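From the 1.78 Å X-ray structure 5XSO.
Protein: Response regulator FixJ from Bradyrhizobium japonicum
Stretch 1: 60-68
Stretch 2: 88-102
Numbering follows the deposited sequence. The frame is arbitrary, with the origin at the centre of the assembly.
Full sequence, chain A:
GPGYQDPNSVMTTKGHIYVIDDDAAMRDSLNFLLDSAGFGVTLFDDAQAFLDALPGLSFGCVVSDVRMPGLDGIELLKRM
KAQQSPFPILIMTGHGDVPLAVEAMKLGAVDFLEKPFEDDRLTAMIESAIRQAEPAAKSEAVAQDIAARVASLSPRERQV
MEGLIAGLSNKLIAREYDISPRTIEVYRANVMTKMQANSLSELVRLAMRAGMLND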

ATOM      1  N   GLY A  60     -11.012  -0.897  -1.461  1.00 26.72           N
ATOM      2  CA  GLY A  60     -11.652  -2.165  -1.754  1.00 24.52           C
ATOM      3  C   GLY A  60     -10.611  -3.166  -2.203  1.00 23.25           C
ATOM      4  O   GLY A  60      -9.413  -2.882  -2.252  1.00 24.06           O
ATOM      5  N   CYS A  61     -11.081  -4.350  -2.530  1.00 21.50           N
ATOM      6  CA  CYS A  61     -10.203  -5.447  -2.912  1.00 20.34           C
ATOM      7  C   CYS A  61     -10.224  -5.576  -4.433  1.00 19.86           C
ATOM      8  O   CYS A  61     -11.304  -5.595  -5.040  1.00 19.50           O
ATOM      9  CB  CYS A  61     -10.653  -6.759  -2.260  1.00 19.08           C
ATOM     10  SG  CYS A  61      -9.605  -8.197  -2.606  1.00 18.10           S
ATOM     11  N   VAL A  62      -9.052  -5.695  -5.041  1.00 20.07           N
ATOM     12  CA  VAL A  62      -8.957  -5.906  -6.485  1.00 19.83           C
ATOM     13  C   VAL A  62      -8.911  -7.403  -6.777  1.00 18.26           C
ATOM     14  O   VAL A  62      -8.155  -8.156  -6.137  1.00 17.85           O
ATOM     15  CB  VAL A  62      -7.726  -5.183  -7.062  1.00 21.32           C
ATOM     16  CG1 VAL A  62      -7.605  -5.454  -8.560  1.00 21.32           C
ATOM     17  CG2 VAL A  62      -7.773  -3.690  -6.750  1.00 23.27           C
ATOM     18  N   VAL A  63      -9.726  -7.853  -7.738  1.00 17.63           N
ATOM     19  CA  VAL A  63      -9.698  -9.236  -8.210  1.00 16.50           C
ATOM     20  C   VAL A  63      -9.464  -9.180  -9.719  1.00 16.96           C
ATOM     21  O   VAL A  63     -10.339  -8.707 -10.458  1.00 17.39           O
ATOM     22  CB  VAL A  63     -10.999  -9.981  -7.873  1.00 15.61           C
ATOM     23  CG1 VAL A  63     -10.983 -11.380  -8.478  1.00 15.21           C
ATOM     24  CG2 VAL A  63     -11.215 -10.049  -6.338  1.00 15.48           C
ATOM     25  N   SER A  64      -8.260  -9.585 -10.182  1.00 17.20           N
ATOM     26  CA  SER A  64      -7.866  -9.314 -11.556  1.00 18.15           C
ATOM     27  C   SER A  64      -7.369 -10.582 -12.235  1.00 18.89           C
ATOM     28  O   SER A  64      -6.702 -11.425 -11.608  1.00 17.10           O
ATOM     29  CB  SER A  64      -6.761  -8.250 -11.603  1.00 21.80           C
ATOM     30  OG  SER A  64      -6.250  -8.025 -12.919  1.00 23.01           O
ATOM     31  N   ASP A  65      -7.766 -10.747 -13.492  1.00 18.10           N
ATOM     32  CA  ASP A  65      -7.124 -11.728 -14.371  1.00 18.27           C
ATOM     33  C   ASP A  65      -5.629 -11.473 -14.516  1.00 19.34           C
ATOM     34  O   ASP A  65      -5.180 -10.331 -14.661  1.00 20.64           O
ATOM     35  CB  ASP A  65      -7.802 -11.713 -15.747  1.00 25.93           C
ATOM     36  CG  ASP A  65      -7.340 -12.879 -16.633  1.00 27.79           C
ATOM     37  OD1 ASP A  65      -6.434 -12.646 -17.460  1.00 31.36           O
ATOM     38  OD2 ASP A  65      -7.864 -13.978 -16.490  1.00 25.64           O
ATOM     39  N   VAL A  66      -4.854 -12.571 -14.522  1.00 19.09           N
ATOM     40  CA  VAL A  66      -3.407 -12.520 -14.487  1.00 21.01           C
ATOM     41  C   VAL A  66      -2.859 -11.985 -15.792  1.00 21.92           C
ATOM     42  O   VAL A  66      -1.750 -11.431 -15.821  1.00 23.35           O
ATOM     43  CB  VAL A  66      -2.806 -13.912 -14.201  1.00 21.42           C
ATOM     44  CG1 VAL A  66      -3.225 -14.927 -15.287  1.00 20.49           C
ATOM     45  CG2 VAL A  66      -1.326 -13.830 -14.109  1.00 20.86           C
ATOM     46  N   ARG A  67      -3.578 -12.196 -16.895  1.00 22.24           N
ATOM     47  CA  ARG A  67      -3.088 -11.779 -18.207  1.00 34.42           C
ATOM     48  C   ARG A  67      -4.026 -10.792 -18.901  1.00 38.94           C
ATOM     49  O   ARG A  67      -4.284 -10.888 -20.096  1.00 40.22           O
ATOM     50  CB  ARG A  67      -2.803 -13.005 -19.071  1.00 47.26           C
ATOM     51  CG  ARG A  67      -1.426 -13.516 -18.719  1.00 54.45           C
ATOM     52  CD  ARG A  67      -1.023 -14.740 -19.446  1.00 58.28           C
ATOM     53  NE  ARG A  67      -0.829 -14.467 -20.849  1.00 55.93           N
ATOM     54  CZ  ARG A  67      -0.255 -15.313 -21.687  1.00 60.11           C
ATOM     55  NH1 ARG A  67       0.193 -16.485 -21.237  1.00 47.81           N
ATOM     56  NH2 ARG A  67      -0.122 -14.988 -22.968  1.00 70.52           N
ATOM     57  N   MET A  68      -4.531  -9.816 -18.152  1.00 35.65           N
ATOM     58  CA  MET A  68      -5.240  -8.678 -18.729  1.00 41.20           C
ATOM     59  C   MET A  68      -4.396  -8.039 -19.827  1.00 51.42           C
ATOM     60  O   MET A  68      -3.242  -7.658 -19.564  1.00 55.42           O
ATOM     61  CB  MET A  68      -5.531  -7.646 -17.648  1.00 32.97           C
ATOM     62  CG  MET A  68      -6.809  -7.899 -16.956  1.00 41.06           C
ATOM     63  SD  MET A  68      -8.177  -7.736 -18.106  1.00 43.38           S
ATOM     64  CE  MET A  68      -8.459  -5.970 -18.249  1.00 50.82           C
ATOM     65  N   PRO A  88      -5.742  -4.446  -1.355  1.00 24.35           N
ATOM     66  CA  PRO A  88      -5.217  -5.796  -1.591  1.00 23.00           C
ATOM     67  C   PRO A  88      -5.604  -6.278  -2.988  1.00 21.89           C
ATOM     68  O   PRO A  88      -6.678  -5.938  -3.521  1.00 21.59           O
ATOM     69  CB  PRO A  88      -5.902  -6.644  -0.502  1.00 22.15           C
ATOM     70  CG  PRO A  88      -7.209  -5.928  -0.221  1.00 22.26           C
ATOM     71  CD  PRO A  88      -6.917  -4.438  -0.457  1.00 24.01           C
ATOM     72  N   ILE A  89      -4.736  -7.098  -3.580  1.00 21.26           N
ATOM     73  CA  ILE A  89      -4.986  -7.622  -4.920  1.00 20.28           C
ATOM     74  C   ILE A  89      -4.966  -9.158  -4.919  1.00 18.91           C
ATOM     75  O   ILE A  89      -3.989  -9.779  -4.468  1.00 19.22           O
ATOM     76  CB  ILE A  89      -3.963  -7.082  -5.937  1.00 21.54           C
ATOM     77  CG1 ILE A  89      -3.987  -5.546  -5.947  1.00 33.04           C
ATOM     78  CG2 ILE A  89      -4.301  -7.676  -7.329  1.00 20.68           C
ATOM     79  CD1 ILE A  89      -2.698  -4.913  -6.517  1.00 33.71           C
ATOM     80  N   LEU A  90      -6.026  -9.766  -5.462  1.00 17.67           N
ATOM     81  CA  LEU A  90      -6.069 -11.201  -5.728  1.00 16.65           C
ATOM     82  C   LEU A  90      -6.001 -11.439  -7.241  1.00 16.47           C
ATOM     83  O   LEU A  90      -6.631 -10.707  -8.024  1.00 16.63           O
ATOM     84  CB  LEU A  90      -7.382 -11.823  -5.194  1.00 15.74           C
ATOM     85  CG  LEU A  90      -7.706 -11.471  -3.744  1.00 16.14           C
ATOM     86  CD1 LEU A  90      -9.048 -12.122  -3.361  1.00 15.50           C
ATOM     87  CD2 LEU A  90      -6.542 -12.013  -2.827  1.00 16.78           C
ATOM     88  N   ILE A  91      -5.261 -12.467  -7.647  1.00 16.36           N
ATOM     89  CA  ILE A  91      -4.996 -12.764  -9.050  1.00 16.52           C
ATOM     90  C   ILE A  91      -5.699 -14.058  -9.417  1.00 15.65           C
ATOM     91  O   ILE A  91      -5.497 -15.082  -8.745  1.00 15.99           O
ATOM     92  CB  ILE A  91      -3.479 -12.892  -9.308  1.00 17.56           C
ATOM     93  CG1 ILE A  91      -2.754 -11.580  -8.949  1.00 18.84           C
ATOM     94  CG2 ILE A  91      -3.229 -13.362 -10.732  1.00 17.87           C
ATOM     95  CD1 ILE A  91      -3.162 -10.430  -9.808  1.00 19.67           C
ATOM     96  N   MET A  92      -6.540 -14.018 -10.473  1.00 15.45           N
ATOM     97  CA  MET A  92      -7.191 -15.188 -11.050  1.00 15.25           C
ATOM     98  C   MET A  92      -6.354 -15.683 -12.228  1.00 15.99           C
ATOM     99  O   MET A  92      -5.872 -14.880 -13.021  1.00 16.50           O
ATOM    100  CB  MET A  92      -8.618 -14.878 -11.546  1.00 14.86           C
ATOM    101  CG  MET A  92      -9.459 -14.254 -10.484  1.00 14.35           C
ATOM    102  SD  MET A  92     -11.100 -13.976 -11.220  1.00 16.28           S
ATOM    103  CE  MET A  92     -10.726 -12.476 -12.110  1.00 18.61           C
ATOM    104  N   THR A  93      -6.178 -16.996 -12.344  1.00 16.54           N
ATOM    105  CA  THR A  93      -5.230 -17.486 -13.349  1.00 17.49           C
ATOM    106  C   THR A  93      -5.613 -18.893 -13.791  1.00 18.06           C
ATOM    107  O   THR A  93      -6.088 -19.713 -12.986  1.00 17.99           O
ATOM    108  CB  THR A  93      -3.763 -17.488 -12.811  1.00 18.95           C
ATOM    109  OG1 THR A  93      -2.874 -17.982 -13.836  1.00 19.37           O
ATOM    110  CG2 THR A  93      -3.602 -18.395 -11.559  1.00 18.43           C
ATOM    111  N   GLY A  94      -5.375 -19.197 -15.083  1.00 18.89           N
ATOM    112  CA  GLY A  94      -5.365 -20.589 -15.513  1.00 19.85           C
ATOM    113  C   GLY A  94      -4.087 -21.278 -15.025  1.00 20.66           C
ATOM    114  O   GLY A  94      -3.137 -20.614 -14.600  1.00 20.68           O
ATOM    115  N   HIS A  95      -4.039 -22.622 -15.070  1.00 21.57           N
ATOM    116  CA  HIS A  95      -2.880 -23.285 -14.478  1.00 22.47           C
ATOM    117  C   HIS A  95      -1.611 -22.912 -15.215  1.00 23.43           C
ATOM    118  O   HIS A  95      -0.554 -22.848 -14.598  1.00 23.97           O
ATOM    119  CB  HIS A  95      -3.009 -24.838 -14.414  1.00 23.54           C
ATOM    120  CG  HIS A  95      -2.792 -25.557 -15.709  1.00 24.87           C
ATOM    121  ND1 HIS A  95      -1.733 -26.432 -15.915  1.00 26.44           N
ATOM    122  CD2 HIS A  95      -3.510 -25.554 -16.853  1.00 25.11           C
ATOM    123  CE1 HIS A  95      -1.820 -26.937 -17.132  1.00 27.56           C
ATOM    124  NE2 HIS A  95      -2.891 -26.424 -17.719  1.00 26.81           N
ATOM    125  N   GLY A  96      -1.703 -22.648 -16.521  1.00 23.88           N
ATOM    126  CA  GLY A  96      -0.492 -22.332 -17.277  1.00 26.29           C
ATOM    127  C   GLY A  96       0.163 -21.035 -16.863  1.00 27.59           C
ATOM    128  O   GLY A  96       1.368 -20.856 -17.077  1.00 25.97           O
ATOM    129  N   ASP A  97      -0.587 -20.139 -16.232  1.00 23.23           N
ATOM    130  CA  ASP A  97      -0.058 -18.832 -15.877  1.00 23.01           C
ATOM    131  C   ASP A  97       0.228 -18.702 -14.401  1.00 22.61           C
ATOM    132  O   ASP A  97       0.476 -17.599 -13.923  1.00 22.41           O
ATOM    133  CB  ASP A  97      -1.047 -17.755 -16.322  1.00 21.93           C
ATOM    134  CG  ASP A  97      -1.147 -17.674 -17.815  1.00 24.41           C
ATOM    135  OD1 ASP A  97      -0.055 -17.743 -18.477  1.00 24.82           O
ATOM    136  OD2 ASP A  97      -2.270 -17.456 -18.299  1.00 30.10           O
ATOM    137  N   VAL A  98       0.141 -19.809 -13.656  1.00 22.68           N
ATOM    138  CA  VAL A  98       0.461 -19.786 -12.233  1.00 22.62           C
ATOM    139  C   VAL A  98       1.827 -19.127 -11.990  1.00 23.85           C
ATOM    140  O   VAL A  98       1.987 -18.358 -11.026  1.00 23.71           O
ATOM    141  CB  VAL A  98       0.343 -21.216 -11.672  1.00 23.02           C
ATOM    142  CG1 VAL A  98       0.992 -21.369 -10.357  1.00 23.58           C
ATOM    143  CG2 VAL A  98      -1.191 -21.479 -11.515  1.00 21.74           C
ATOM    144  N   PRO A  99       2.836 -19.383 -12.819  1.00 25.32           N
ATOM    145  CA  PRO A  99       4.131 -18.719 -12.559  1.00 26.80           C
ATOM    146  C   PRO A  99       4.070 -17.210 -12.679  1.00 26.56           C
ATOM    147  O   PRO A  99       4.823 -16.517 -11.986  1.00 27.52           O
ATOM    148  CB  PRO A  99       5.063 -19.326 -13.611  1.00 28.52           C
ATOM    149  CG  PRO A  99       4.443 -20.738 -13.907  1.00 28.16           C
ATOM    150  CD  PRO A  99       2.941 -20.411 -13.878  1.00 26.10           C
ATOM    151  N   LEU A 100       3.237 -16.687 -13.575  1.00 25.61           N
ATOM    152  CA  LEU A 100       3.039 -15.238 -13.643  1.00 25.39           C
ATOM    153  C   LEU A 100       2.345 -14.734 -12.385  1.00 24.19           C
ATOM    154  O   LEU A 100       2.736 -13.705 -11.804  1.00 24.85           O
ATOM    155  CB  LEU A 100       2.227 -14.925 -14.890  1.00 27.88           C
ATOM    156  CG  LEU A 100       1.996 -13.480 -15.325  1.00 47.84           C
ATOM    157  CD1 LEU A 100       3.288 -12.692 -15.281  1.00 58.90           C
ATOM    158  CD2 LEU A 100       1.437 -13.538 -16.738  1.00 52.60           C
ATOM    159  N   ALA A 101       1.306 -15.458 -11.941  1.00 22.70           N
ATOM    160  CA  ALA A 101       0.704 -15.177 -10.650  1.00 21.81           C
ATOM    161  C   ALA A 101       1.735 -15.179  -9.535  1.00 23.06           C
ATOM    162  O   ALA A 101       1.642 -14.377  -8.592  1.00 23.04           O
ATOM    163  CB  ALA A 101      -0.386 -16.211 -10.352  1.00 20.60           C
ATOM    164  N   VAL A 102       2.711 -16.099  -9.607  1.00 24.30           N
ATOM    165  CA  VAL A 102       3.748 -16.124  -8.588  1.00 25.73           C
ATOM    166  C   VAL A 102       4.529 -14.806  -8.595  1.00 27.03           C
ATOM    167  O   VAL A 102       4.824 -14.232  -7.542  1.00 27.67           O
ATOM    168  CB  VAL A 102       4.683 -17.331  -8.808  1.00 27.05           C
ATOM    169  CG1 VAL A 102       5.851 -17.215  -7.884  1.00 28.83           C
ATOM    170  CG2 VAL A 102       3.935 -18.646  -8.512  1.00 29.79           C
TER

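Where do opposite charges meet across this contact? Beyond the ends of the two strands, the guanidinium of Arg67 reaches the carboxylate of Asp97, with NH1 3.0 Å from OD1. The bond is a salt bridge and a well-directed hydrogen bond at once: the N-H...acceptor angle is 164°, and OD1 lies at the edge of the guanidinium, near its plane, where the N-H bonds point. Within its own stretch, the backbone N of Arg67 also donates to OD1 of Asp65 at 2.9 Å, which ties down the turn that follows the strand.

How do the backbones bond? Strands 61-65 and 89-93 run parallel, their directions 24° apart, and one chain alternately gives and accepts along the other. Val62 N donates to Pro88 O at 2.8 Å, and Val62 O accepts from Leu90 N at 2.8 Å; Ser64 repeats the pattern, its N donating to Leu90 O at 2.9 Å and its O accepting from Met92 N at 2.8 Å. These four bonds are nearly straight, with angles of 164° to 176°. The last rung, from Val66 N to Met92 O at 2.9 Å, is more bent, at 133°, as the first chain leaves the strand. Between the rungs, CA-H...O contacts help fill the seam, as where Val63 CA lies 3.4 Å from Leu90 O.

Which side chains meet on the sheet? Parallel register places Val62 beside Ile89 and Ser64 beside Ile91 on one face, Val63 beside Leu90 and Asp65 beside Met92 on the other. On the first face, Val62 CB packs 3.9 Å from Ile89 CG1. On the second, Val63 touches two neighbours: its CG2 is 4.2 Å from Leu90 CD1, and its CG1 is 3.8 Å from Met92 SD, because the end of the methionine comes nearer to the opposing strand. At the start of the pairing, Cys61 SG makes apolar contacts with Pro88 CG at 4.1 Å and Leu90 CG at 4.0 Å.

What joins the first stretch to the helix? Val66 does much of this work, pointing toward the second stretch and having 112 Å² covered by it. Its CB lies 3.5 Å from Ile91 CG2, while its CG2 lies 3.6 Å from Leu100 CG, so one small branched side chain bridges strand and helix. Leu100 also extends over the aliphatic part of Arg67, with CD2 3.5 Å from Arg67 CG; the arginine thus combines apolar packing along its chain with a charged bond at its tip.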